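Local coordinates for dehydroascorbate reductase (Chlamydomonas reinhardtii, PDB 5XFT), which probably reduces L-dehydroascorbate to L-ascorbate with two molecules of glutathione, as a dehydroascorbate reductase of the glutathione S-transferase superfamily, at residues M72-S75 and D76-V79; H25-L28 and L29-A33; I207-G210 and W211-H214; K161-H164 and A165-L169; P49-L52 and L53-G57. All coordinates share one frame; numbering follows the deposited sequence.

Contact 1 of 5, residues M72-S75 and D76-V79; sequences MPDS and DVIV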
loop_
_atom_site.group_PDB
_atom_site.type_symbol
_atom_site.label_atom_id
_atom_site.label_comp_id
_atom_site.label_asym_id
_atom_site.label_seq_id
_atom_site.Cartn_x
_atom_site.Cartn_y
_atom_site.Cartn_z
ATOM N N MET A 72 -4.586 12.350 13.039
ATOM C CA MET A 72 -5.333 11.097 12.911
ATOM C C MET A 72 -4.456 10.000 12.329
ATOM O O MET A 72 -4.140 10.040 11.125
ATOM C CB MET A 72 -6.562 11.296 12.032
ATOM C CG MET A 72 -7.345 10.025 11.799
ATOM S SD MET A 72 -8.923 10.384 11.035
ATOM C CE MET A 72 -8.462 10.547 9.331
ATOM N N PRO A 73 -4.041 9.009 13.125
ATOM C CA PRO A 73 -3.189 7.939 12.592
ATOM C C PRO A 73 -3.991 6.738 12.127
ATOM O O PRO A 73 -5.225 6.787 12.121
ATOM C CB PRO A 73 -2.300 7.585 13.789
ATOM C CG PRO A 73 -3.145 7.886 14.978
ATOM C CD PRO A 73 -4.124 8.974 14.594
ATOM N N ASP A 74 -3.288 5.662 11.745
ATOM C CA ASP A 74 -3.867 4.395 11.293
ATOM C C ASP A 74 -4.479 4.538 9.903
ATOM O O ASP A 74 -5.497 5.219 9.730
ATOM C CB ASP A 74 -4.910 3.878 12.297
ATOM C CG ASP A 74 -5.273 2.418 12.075
ATOM O OD1 ASP A 74 -5.781 1.792 13.031
ATOM O OD2 ASP A 74 -5.048 1.893 10.964
ATOM N N SER A 75 -3.882 3.875 8.907
ATOM C CA SER A 75 -4.391 3.982 7.540
ATOM C C SER A 75 -5.832 3.497 7.426
ATOM O O SER A 75 -6.573 3.968 6.556
ATOM C CB SER A 75 -3.494 3.207 6.569
ATOM O OG SER A 75 -3.638 1.806 6.717
ATOM N N ASP A 76 -6.248 2.566 8.287
ATOM C CA ASP A 76 -7.617 2.060 8.222
ATOM C C ASP A 76 -8.612 3.128 8.665
ATOM O O ASP A 76 -9.568 3.453 7.940
ATOM C CB ASP A 76 -7.750 0.803 9.086
ATOM C CG ASP A 76 -8.540 -0.297 8.399
ATOM O OD1 ASP A 76 -9.602 0.002 7.816
ATOM O OD2 ASP A 76 -8.096 -1.465 8.448
ATOM N N VAL A 77 -8.393 3.686 9.861
ATOM C CA VAL A 77 -9.192 4.810 10.342
ATOM C C VAL A 77 -9.217 5.926 9.309
ATOM O O VAL A 77 -10.271 6.512 9.025
ATOM C CB VAL A 77 -8.644 5.313 11.691
ATOM C CG1 VAL A 77 -9.476 6.478 12.192
ATOM C CG2 VAL A 77 -8.615 4.183 12.711
ATOM N N ILE A 78 -8.061 6.215 8.708
ATOM C CA ILE A 78 -7.969 7.315 7.755
ATOM C C ILE A 78 -8.831 7.042 6.525
ATOM O O ILE A 78 -9.600 7.906 6.098
ATOM C CB ILE A 78 -6.503 7.574 7.371
ATOM C CG1 ILE A 78 -5.755 8.206 8.542
ATOM C CG2 ILE A 78 -6.427 8.456 6.133
ATOM C CD1 ILE A 78 -4.251 8.128 8.408
ATOM N N VAL A 79 -8.721 5.851 5.930
ATOM C CA VAL A 79 -9.456 5.641 4.682
ATOM C C VAL A 79 -10.954 5.547 4.939
ATOM O O VAL A 79 -11.759 5.921 4.074
ATOM C CB VAL A 79 -8.945 4.405 3.916
ATOM C CG1 VAL A 79 -7.485 4.597 3.505
ATOM C CG2 VAL A 79 -9.149 3.132 4.731
#

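Contact 2 of 5, residues H25-L28 and L29-A33; sequences HRVL and LAYEA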
loop_
_atom_site.group_PDB
_atom_site.type_symbol
_atom_site.label_atom_id
_atom_site.label_comp_id
_atom_site.label_asym_id
_atom_site.label_seq_id
_atom_site.Cartn_x
_atom_site.Cartn_y
_atom_site.Cartn_z
ATOM N N HIS A 25 1.471 4.350 1.552
ATOM C CA HIS A 25 1.115 4.181 0.149
ATOM C C HIS A 25 -0.388 3.999 -0.015
ATOM O O HIS A 25 -0.984 4.533 -0.958
ATOM C CB HIS A 25 1.879 2.997 -0.447
ATOM C CG HIS A 25 1.924 2.997 -1.943
ATOM N ND1 HIS A 25 2.469 1.962 -2.669
ATOM C CD2 HIS A 25 1.498 3.908 -2.850
ATOM C CE1 HIS A 25 2.370 2.229 -3.960
ATOM N NE2 HIS A 25 1.784 3.403 -4.097
ATOM N N ARG A 26 -1.024 3.273 0.906
ATOM C CA ARG A 26 -2.462 3.045 0.800
ATOM C C ARG A 26 -3.237 4.345 0.985
ATOM O O ARG A 26 -4.154 4.654 0.208
ATOM C CB ARG A 26 -2.914 1.997 1.820
ATOM C CG ARG A 26 -4.407 2.097 2.153
ATOM C CD ARG A 26 -4.790 1.328 3.433
ATOM N NE ARG A 26 -6.148 0.813 3.347
ATOM C CZ ARG A 26 -6.770 0.263 4.385
ATOM N NH1 ARG A 26 -6.134 0.158 5.548
ATOM N NH2 ARG A 26 -8.007 -0.205 4.282
ATOM N N VAL A 27 -2.871 5.137 1.995
ATOM C CA VAL A 27 -3.545 6.422 2.177
ATOM C C VAL A 27 -3.349 7.319 0.958
ATOM O O VAL A 27 -4.305 7.924 0.450
ATOM C CB VAL A 27 -3.056 7.096 3.469
ATOM C CG1 VAL A 27 -3.559 8.525 3.545
ATOM C CG2 VAL A 27 -3.527 6.296 4.664
ATOM N N LEU A 28 -2.112 7.403 0.453
ATOM C CA LEU A 28 -1.816 8.237 -0.709
ATOM C C LEU A 28 -2.626 7.816 -1.927
ATOM O O LEU A 28 -3.184 8.661 -2.641
ATOM C CB LEU A 28 -0.326 8.173 -1.032
ATOM C CG LEU A 28 0.654 8.668 0.020
ATOM C CD1 LEU A 28 2.058 8.400 -0.444
ATOM C CD2 LEU A 28 0.437 10.133 0.239
ATOM N N LEU A 29 -2.673 6.508 -2.201
ATOM C CA LEU A 29 -3.489 6.023 -3.310
ATOM C C LEU A 29 -4.959 6.351 -3.095
ATOM O O LEU A 29 -5.675 6.672 -4.047
ATOM C CB LEU A 29 -3.296 4.518 -3.503
ATOM C CG LEU A 29 -1.961 4.048 -4.085
ATOM C CD1 LEU A 29 -1.854 2.557 -4.085
ATOM C CD2 LEU A 29 -1.791 4.579 -5.486
ATOM N N ALA A 30 -5.429 6.288 -1.846
ATOM C CA ALA A 30 -6.813 6.668 -1.569
ATOM C C ALA A 30 -7.074 8.128 -1.928
ATOM O O ALA A 30 -8.095 8.449 -2.544
ATOM C CB ALA A 30 -7.144 6.409 -0.102
ATOM N N TYR A 31 -6.160 9.028 -1.553
ATOM C CA TYR A 31 -6.343 10.441 -1.885
ATOM C C TYR A 31 -6.276 10.679 -3.391
ATOM O O TYR A 31 -7.042 11.486 -3.932
ATOM C CB TYR A 31 -5.299 11.289 -1.158
ATOM C CG TYR A 31 -5.745 11.723 0.212
ATOM C CD1 TYR A 31 -5.737 10.836 1.281
ATOM C CD2 TYR A 31 -6.186 13.018 0.437
ATOM C CE1 TYR A 31 -6.162 11.224 2.535
ATOM C CE2 TYR A 31 -6.610 13.420 1.687
ATOM C CZ TYR A 31 -6.598 12.522 2.734
ATOM O OH TYR A 31 -7.021 12.927 3.982
ATOM N N GLU A 32 -5.362 9.997 -4.081
ATOM C CA GLU A 32 -5.267 10.147 -5.530
ATOM C C GLU A 32 -6.525 9.638 -6.224
ATOM O O GLU A 32 -6.983 10.231 -7.212
ATOM C CB GLU A 32 -4.037 9.404 -6.044
ATOM C CG GLU A 32 -2.722 10.042 -5.645
ATOM C CD GLU A 32 -2.396 11.258 -6.486
ATOM O OE1 GLU A 32 -2.927 11.356 -7.613
ATOM O OE2 GLU A 32 -1.619 12.121 -6.016
ATOM N N ALA A 33 -7.096 8.539 -5.722
ATOM C CA ALA A 33 -8.272 7.951 -6.355
ATOM C C ALA A 33 -9.476 8.881 -6.279
ATOM O O ALA A 33 -10.277 8.933 -7.221
ATOM C CB ALA A 33 -8.602 6.606 -5.707
#

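Contact 3 of 5, residues I207-G210 and W211-H214; sequences IIAG and WERH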
loop_
_atom_site.group_PDB
_atom_site.type_symbol
_atom_site.label_atom_id
_atom_site.label_comp_id
_atom_site.label_asym_id
_atom_site.label_seq_id
_atom_site.Cartn_x
_atom_site.Cartn_y
_atom_site.Cartn_z
ATOM N N ILE A 207 11.915 0.166 -2.016
ATOM C CA ILE A 207 11.445 -1.073 -1.398
ATOM C C ILE A 207 12.624 -1.907 -0.908
ATOM O O ILE A 207 12.641 -2.392 0.233
ATOM C CB ILE A 207 10.575 -1.865 -2.391
ATOM C CG1 ILE A 207 9.444 -0.984 -2.933
ATOM C CG2 ILE A 207 10.030 -3.124 -1.734
ATOM C CD1 ILE A 207 8.600 -1.655 -4.021
ATOM N N ILE A 208 13.627 -2.093 -1.775
ATOM C CA ILE A 208 14.785 -2.910 -1.426
ATOM C C ILE A 208 15.492 -2.334 -0.209
ATOM O O ILE A 208 15.802 -3.054 0.745
ATOM C CB ILE A 208 15.746 -3.028 -2.627
ATOM C CG1 ILE A 208 15.040 -3.621 -3.850
ATOM C CG2 ILE A 208 16.956 -3.861 -2.259
ATOM C CD1 ILE A 208 14.183 -4.808 -3.530
ATOM N N ALA A 209 15.758 -1.029 -0.223
ATOM C CA ALA A 209 16.423 -0.380 0.900
ATOM C C ALA A 209 15.583 -0.474 2.165
ATOM O O ALA A 209 16.120 -0.675 3.260
ATOM C CB ALA A 209 16.719 1.081 0.560
ATOM N N GLY A 210 14.263 -0.318 2.036
ATOM C CA GLY A 210 13.402 -0.479 3.192
ATOM C C GLY A 210 13.559 -1.842 3.833
ATOM O O GLY A 210 13.661 -1.955 5.056
ATOM N N TRP A 211 13.613 -2.893 3.014
ATOM C CA TRP A 211 13.667 -4.242 3.568
ATOM C C TRP A 211 15.076 -4.659 3.985
ATOM O O TRP A 211 15.225 -5.445 4.929
ATOM C CB TRP A 211 13.081 -5.227 2.562
ATOM C CG TRP A 211 11.595 -5.184 2.560
ATOM C CD1 TRP A 211 10.781 -4.557 1.656
ATOM C CD2 TRP A 211 10.734 -5.766 3.540
ATOM N NE1 TRP A 211 9.458 -4.735 2.006
ATOM C CE2 TRP A 211 9.405 -5.470 3.163
ATOM C CE3 TRP A 211 10.958 -6.516 4.700
ATOM C CZ2 TRP A 211 8.307 -5.901 3.905
ATOM C CZ3 TRP A 211 9.867 -6.947 5.433
ATOM C CH2 TRP A 211 8.556 -6.638 5.032
ATOM N N GLU A 212 16.111 -4.146 3.310
ATOM C CA GLU A 212 17.490 -4.368 3.741
ATOM C C GLU A 212 17.700 -3.929 5.181
ATOM O O GLU A 212 18.521 -4.518 5.894
ATOM C CB GLU A 212 18.456 -3.622 2.820
ATOM C CG GLU A 212 18.987 -4.458 1.673
ATOM C CD GLU A 212 19.647 -3.623 0.593
ATOM O OE1 GLU A 212 20.259 -4.220 -0.319
ATOM O OE2 GLU A 212 19.547 -2.376 0.647
ATOM N N ARG A 213 16.963 -2.906 5.625
ATOM C CA ARG A 213 16.954 -2.486 7.023
ATOM C C ARG A 213 16.611 -3.627 7.976
ATOM O O ARG A 213 16.798 -3.472 9.185
ATOM C CB ARG A 213 15.963 -1.320 7.200
ATOM C CG ARG A 213 16.154 -0.427 8.427
ATOM C CD ARG A 213 15.091 0.687 8.450
ATOM N NE ARG A 213 15.035 1.353 9.749
ATOM C CZ ARG A 213 13.907 1.561 10.431
ATOM N NH1 ARG A 213 12.743 1.166 9.931
ATOM N NH2 ARG A 213 13.927 2.166 11.610
ATOM N N HIS A 214 16.128 -4.772 7.470
ATOM C CA HIS A 214 15.821 -5.925 8.310
ATOM C C HIS A 214 16.347 -7.251 7.775
ATOM O O HIS A 214 16.167 -8.276 8.441
ATOM C CB HIS A 214 14.305 -6.037 8.528
ATOM C CG HIS A 214 13.686 -4.769 9.021
ATOM N ND1 HIS A 214 13.991 -4.224 10.249
ATOM C CD2 HIS A 214 12.807 -3.919 8.438
ATOM C CE1 HIS A 214 13.315 -3.100 10.409
ATOM N NE2 HIS A 214 12.589 -2.892 9.324
#

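Contact 4 of 5, residues K161-H164 and A165-L169; sequences KLYH and AVVAL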
loop_
_atom_site.group_PDB
_atom_site.type_symbol
_atom_site.label_atom_id
_atom_site.label_comp_id
_atom_site.label_asym_id
_atom_site.label_seq_id
_atom_site.Cartn_x
_atom_site.Cartn_y
_atom_site.Cartn_z
ATOM N N LYS A 161 1.020 -3.771 -1.025
ATOM C CA LYS A 161 1.547 -5.026 -0.492
ATOM C C LYS A 161 2.031 -5.945 -1.610
ATOM O O LYS A 161 3.092 -6.566 -1.495
ATOM C CB LYS A 161 0.491 -5.722 0.360
ATOM C CG LYS A 161 -0.079 -4.843 1.448
ATOM C CD LYS A 161 -1.050 -5.596 2.337
ATOM C CE LYS A 161 -1.736 -4.649 3.311
ATOM N NZ LYS A 161 -2.646 -5.366 4.254
ATOM N N LEU A 162 1.277 -6.030 -2.706
ATOM C CA LEU A 162 1.704 -6.859 -3.828
ATOM C C LEU A 162 2.967 -6.299 -4.473
ATOM O O LEU A 162 3.854 -7.061 -4.883
ATOM C CB LEU A 162 0.572 -6.970 -4.850
ATOM C CG LEU A 162 0.828 -7.809 -6.099
ATOM C CD1 LEU A 162 0.944 -9.278 -5.746
ATOM C CD2 LEU A 162 -0.280 -7.582 -7.111
ATOM N N TYR A 163 3.053 -4.971 -4.580
ATOM C CA TYR A 163 4.254 -4.316 -5.091
ATOM C C TYR A 163 5.482 -4.739 -4.294
ATOM O O TYR A 163 6.482 -5.220 -4.855
ATOM C CB TYR A 163 4.053 -2.801 -5.018
ATOM C CG TYR A 163 5.030 -1.953 -5.804
ATOM C CD1 TYR A 163 5.763 -2.478 -6.860
ATOM C CD2 TYR A 163 5.223 -0.619 -5.472
ATOM C CE1 TYR A 163 6.645 -1.689 -7.567
ATOM C CE2 TYR A 163 6.099 0.171 -6.170
ATOM C CZ TYR A 163 6.812 -0.362 -7.214
ATOM O OH TYR A 163 7.689 0.441 -7.904
ATOM N N HIS A 164 5.407 -4.579 -2.969
ATOM C CA HIS A 164 6.488 -5.025 -2.099
ATOM C C HIS A 164 6.776 -6.508 -2.285
ATOM O O HIS A 164 7.941 -6.924 -2.296
ATOM C CB HIS A 164 6.140 -4.736 -0.641
ATOM C CG HIS A 164 6.380 -3.319 -0.233
ATOM N ND1 HIS A 164 7.299 -2.972 0.734
ATOM C CD2 HIS A 164 5.823 -2.161 -0.659
ATOM C CE1 HIS A 164 7.298 -1.660 0.887
ATOM N NE2 HIS A 164 6.411 -1.144 0.054
ATOM N N ALA A 165 5.729 -7.321 -2.443
ATOM C CA ALA A 165 5.920 -8.766 -2.536
ATOM C C ALA A 165 6.733 -9.132 -3.772
ATOM O O ALA A 165 7.758 -9.817 -3.674
ATOM C CB ALA A 165 4.569 -9.482 -2.537
ATOM N N VAL A 166 6.303 -8.672 -4.949
ATOM C CA VAL A 166 7.003 -9.077 -6.164
ATOM C C VAL A 166 8.410 -8.486 -6.199
ATOM O O VAL A 166 9.383 -9.195 -6.490
ATOM C CB VAL A 166 6.182 -8.727 -7.426
ATOM C CG1 VAL A 166 4.819 -9.402 -7.378
ATOM C CG2 VAL A 166 6.015 -7.228 -7.602
ATOM N N VAL A 167 8.555 -7.202 -5.848
ATOM C CA VAL A 167 9.867 -6.562 -5.939
ATOM C C VAL A 167 10.839 -7.192 -4.950
ATOM O O VAL A 167 11.917 -7.679 -5.323
ATOM C CB VAL A 167 9.745 -5.046 -5.713
ATOM C CG1 VAL A 167 11.122 -4.424 -5.549
ATOM C CG2 VAL A 167 9.000 -4.398 -6.873
ATOM N N ALA A 168 10.462 -7.201 -3.671
ATOM C CA ALA A 168 11.367 -7.673 -2.633
ATOM C C ALA A 168 11.665 -9.156 -2.786
ATOM O O ALA A 168 12.813 -9.584 -2.616
ATOM C CB ALA A 168 10.775 -7.386 -1.254
ATOM N N LEU A 169 10.648 -9.960 -3.102
ATOM C CA LEU A 169 10.889 -11.394 -3.236
ATOM C C LEU A 169 11.789 -11.688 -4.428
ATOM O O LEU A 169 12.685 -12.534 -4.337
ATOM C CB LEU A 169 9.570 -12.150 -3.358
ATOM C CG LEU A 169 8.756 -12.347 -2.078
ATOM C CD1 LEU A 169 7.529 -13.180 -2.392
ATOM C CD2 LEU A 169 9.578 -12.994 -0.986
#

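Contact 5 of 5, residues P49-L52 and L53-G57; sequences PAWL and LEASG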
loop_
_atom_site.group_PDB
_atom_site.type_symbol
_atom_site.label_atom_id
_atom_site.label_comp_id
_atom_site.label_asym_id
_atom_site.label_seq_id
_atom_site.Cartn_x
_atom_site.Cartn_y
_atom_site.Cartn_z
ATOM N N PRO A 49 9.931 13.255 14.907
ATOM C CA PRO A 49 9.635 14.315 15.873
ATOM C C PRO A 49 8.944 13.751 17.100
ATOM O O PRO A 49 8.173 12.791 17.024
ATOM C CB PRO A 49 8.711 15.257 15.094
ATOM C CG PRO A 49 8.033 14.365 14.123
ATOM C CD PRO A 49 9.045 13.321 13.734
ATOM N N ALA A 50 9.223 14.375 18.243
ATOM C CA ALA A 50 8.704 13.870 19.511
ATOM C C ALA A 50 7.182 13.840 19.538
ATOM O O ALA A 50 6.596 12.961 20.178
ATOM C CB ALA A 50 9.234 14.710 20.670
ATOM N N TRP A 51 6.518 14.772 18.847
ATOM C CA TRP A 51 5.060 14.800 18.894
ATOM C C TRP A 51 4.454 13.587 18.206
ATOM O O TRP A 51 3.316 13.205 18.509
ATOM C CB TRP A 51 4.519 16.093 18.267
ATOM C CG TRP A 51 4.818 16.254 16.809
ATOM C CD1 TRP A 51 5.839 16.982 16.255
ATOM C CD2 TRP A 51 4.095 15.678 15.710
ATOM N NE1 TRP A 51 5.794 16.887 14.888
ATOM C CE2 TRP A 51 4.736 16.096 14.524
ATOM C CE3 TRP A 51 2.975 14.846 15.615
ATOM C CZ2 TRP A 51 4.294 15.710 13.257
ATOM C CZ3 TRP A 51 2.532 14.462 14.349
ATOM C CH2 TRP A 51 3.192 14.892 13.189
ATOM N N LEU A 52 5.190 12.963 17.286
ATOM C CA LEU A 52 4.644 11.824 16.561
ATOM C C LEU A 52 4.528 10.591 17.455
ATOM O O LEU A 52 3.683 9.719 17.204
ATOM C CB LEU A 52 5.511 11.542 15.339
ATOM C CG LEU A 52 5.015 10.469 14.382
ATOM C CD1 LEU A 52 3.847 10.998 13.578
ATOM C CD2 LEU A 52 6.146 10.050 13.479
ATOM N N LEU A 53 5.352 10.519 18.505
ATOM C CA LEU A 53 5.195 9.482 19.519
ATOM C C LEU A 53 3.831 9.580 20.201
ATOM O O LEU A 53 3.137 8.567 20.366
ATOM C CB LEU A 53 6.322 9.586 20.547
ATOM C CG LEU A 53 6.310 8.554 21.676
ATOM C CD1 LEU A 53 6.723 7.178 21.148
ATOM C CD2 LEU A 53 7.198 8.996 22.834
ATOM N N GLU A 54 3.415 10.796 20.572
ATOM C CA GLU A 54 2.096 10.972 21.177
ATOM C C GLU A 54 0.975 10.787 20.158
ATOM O O GLU A 54 -0.066 10.203 20.473
ATOM C CB GLU A 54 1.987 12.348 21.836
ATOM C CG GLU A 54 0.561 12.717 22.258
ATOM C CD GLU A 54 -0.072 11.693 23.208
ATOM O OE1 GLU A 54 0.585 11.317 24.201
ATOM O OE2 GLU A 54 -1.220 11.257 22.961
ATOM N N ALA A 55 1.148 11.294 18.941
ATOM C CA ALA A 55 0.034 11.262 18.000
ATOM C C ALA A 55 -0.252 9.846 17.532
ATOM O O ALA A 55 -1.408 9.496 17.271
ATOM C CB ALA A 55 0.323 12.162 16.802
ATOM N N SER A 56 0.787 9.012 17.418
ATOM C CA SER A 56 0.589 7.740 16.734
ATOM C C SER A 56 1.503 6.629 17.236
ATOM O O SER A 56 1.605 5.595 16.565
ATOM C CB SER A 56 0.840 7.916 15.230
ATOM O OG SER A 56 2.228 8.087 14.980
ATOM N N GLY A 57 2.188 6.813 18.366
ATOM C CA GLY A 57 3.185 5.846 18.768
ATOM C C GLY A 57 4.418 5.830 17.893
ATOM O O GLY A 57 5.146 4.832 17.881
#

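Contact 1 of 5, residues M72-S75 and D76-V79
Asp74 is the N-cap of helix 75-85, accepting the backbone N-H of Asp76 through OD2 at 3.0 Å. The donor comes from above the carboxylate plane, 44° out of it. Aspartate suits the place because its short acid reaches a first-turn amide that has no earlier carbonyl to bond, and the negative charge would be stabilised by the helix dipole. With CG anti to the backbone N (chi1 -165°), the carboxylate is swung forward over the turn, and its OD1 also lies against Val77 CG2. The Asp74 carbonyl then starts the regular helical pattern, taking Ile78 N at 2.9 Å. Beside the cap, on strand 72-73, Met72 sends a flexible thioether across the start of the helix, SD to Val77 CG1 at 4.1 Å, and bends at chi3 so that CE rests 3.7 Å from Ile78 CG1. A positive phi at Asp74 followed by Ser75 recalls the acid-serine motif with which related transferases hold the glutamyl end of glutathione. In the next shell Asp76 forms a long, weak ion pair with Arg26 of helix 22-33, and Ser75 OG bonds to NH1 of the same guanidinium.

Contact 2 of 5, residues H25-L28 and L29-A33
His25 O receives the amide of Leu29 at 2.9 Å in a nearly straight bond (167°), and the CG of the same leucine also lies against this carbonyl oxygen, 3.3 Å away. One helical turn thus brings the two side chains together. A first torsion of -162° points the imidazole of His25 away from its own N-H and toward the next turn, and Leu29 lays CD1 over one of its faces in a CH-pi contact, 4.0 Å from the ring centroid and offset toward the NE2 and CD2 rim. Leucine suits the place because its forked end can cover a flat ring while also meeting Cys156 and Pro160 of helix 153-173. Shortening Leu29 to an alanine is likely to uncover that face of the imidazole and to lose the packing against helix 153-173. The turn of the ring is set from its other end too, where ND1 bonds to Tyr202 OH. On the side of helix 22-33 that meets strand 5-12, Val27 and Tyr31 run side by side, CG1 to CE1 at 3.9 Å. Val27 O takes the Tyr31 amide and also lies in the plane of the phenol ring at its edge, 3.3 Å from CD1. Glu32 CG packs near Leu28 O, and the bend at chi2 turns the carboxylate, whose OE2 bonds to Tyr38 OH. The chemistry is that of a helix buried between the sheet and the helical domain: apolar branches fill the flanks, and His25 and Glu32 each meet a tyrosine hydroxyl.

Contact 3 of 5, residues I207-G210 and W211-H214
Trp211 hangs its indole from the last full turn of helix 204-212 and meets Ile207 one turn back, CD1 to CG2 at 3.8 Å. The methyl lies in the plane of the indole, at its edge. Having CG anti to the carbonyl carbon (chi1 -78°) lays the pyrrole side of the ring along the preceding turn, where CD1 also comes within 3.2 Å of Ile207 O, the acceptor of the Trp211 amide. A large flat group with a single N-H suits this position: NE1 bonds to His164 ND1 on helix 153-173, and Phe107 of helix 103-112 meets the indole edge-to-face. Were Trp211 a leucine, His164 ND1 would probably lose its indole N-H partner, and Phe107 the ring it packs on. Gly210 adds no side chain here and takes part through its backbone, its O lying 3.2 Å from Arg213 CB. Glu212 keeps to the exposed flank, its amide bonding to Ile208 O at 2.8 Å. Its chain is extended beyond CG and runs obliquely across Ile208, so that OE1 lies 3.8 Å from CG2, while a carboxylate at the surface remains able to meet solvent. Beyond it the helix loosens: the bond from Arg213 N to Ala209 O is long and weak (3.4 Å), and His214 N turns to Trp211 O in a tighter three-residue step. Trp211, with Ile207 and Ile208 beside it, thus fastens the C-terminal helix onto helices 153-173 and 103-112, in the helical domain of the glutathione S-transferase fold.

Contact 4 of 5, residues K161-H164 and A165-L169
Tyr163 and Val167 lie side by side and point the same way from helix 153-173, one turn apart. Because chi1 (-166°) sets CG opposite the amide nitrogen, the phenol runs along the helix toward the valine, and Val167 CG2 meets it obliquely, 3.7 Å from CE1. The same methyl packs 3.3 Å from Tyr163 O, the carbonyl that accepts the Val167 amide at 3.0 Å. A beta-branched valine suits this spot because CG2 fills the corner between ring and backbone, while CG1 is left for helix 204-212. A quarter-turn round the helix, Leu162 CD1 approaches Val166 CG1 more loosely, at 4.2 Å, and Val166 CG2 rests 3.4 Å from Tyr163 O. Leu162 faces Leu129 and Tyr187 on neighbouring helices, so its apolar branches have company on several sides. Ala165 and Ala168 keep their flanks short: Ala168 CB sits only 3.1 Å from His164 O, and Phe107 and Leu111 of helix 103-112 can approach it closely. The polar ends in this buried stretch find their mates beyond it: Tyr163 OH with Asp201 OD1, His164 ND1 with Trp211 NE1 and, in a weak bond, His164 NE2 with Asp20 O. The chemistry is therefore that of a core helix: apolar branches and the Tyr163 ring supply the packing, and the few buried heteroatoms are paid for by hydrogen bonds.

Contact 5 of 5, residues P49-L52 and L53-G57
The indole of Trp51 meets Ala55 CB at its edge, in the ring plane, with CE3 4.0 Å from the methyl. Over one face lie Pro49 CG, 3.3 Å above the plane, and Leu52 CB, both offset toward the rim. Further out, Tyr71 stacks on the indole and Tyr8 meets it edge-to-face, a cluster for which a broad aromatic surface is well suited. The indole folds back over Pro49 because CG sits between the backbone N and the carbonyl carbon (chi1 64°). Ala55, one turn on, has just enough side chain to touch the ring edge; its amide bonds to Trp51 O at 2.9 Å, in the carbonyl plane. The start of helix 50-56 is looser, Leu53 N giving only a weak bond to Ala50 O at 3.2 Å. Along the inner side Leu52 pairs with Ser56: Leu52 O accepts the Ser56 amide at 3.0 Å, with the donor tilted 35° from the carbonyl plane, while CD1 lies 3.6 Å from OG. A serine suits the end of the helix, since its hydroxyl bonds to Lys59 O just beyond the turn. Gly57 is the first residue to leave helical angles, and its positive phi (70°) is a conformation glycine enters at little cost. This short helix packs against the sheet of the thioredoxin-like domain near the surface: Leu52 faces Ile43 of strand 38-43 and Val62 of strand 62-64, Ser56 touches Val62 as well, and Pro49 rests on Ile43.

Contacts 1, 2 and 5 belong to the thioredoxin-like domain, contact 4 to the helical domain, and contact 3 to the final helix packed on contact 4. Contact 1 joins its two neighbours: Ser75 CB lies 3.6 Å from Val27 CG2 of contact 2, and Pro73 CG 3.3 Å from Ala55 O of contact 5. Contacts 3 and 4 touch through Ile208 CD1 and Val167 CG1, 3.7 Å apart. Contacts 2 and 4 face each other across the domain boundary, nearest atoms about 4 Å apart. Cys21 and Cys24 lie at the start of helix 22-33, a thioredoxin-type pattern that probably marks the active site; Ser75, Leu28 and His164 have side chains near it. Contacts 4 and 5 are the most widely separated pair, their centres 29 Å apart.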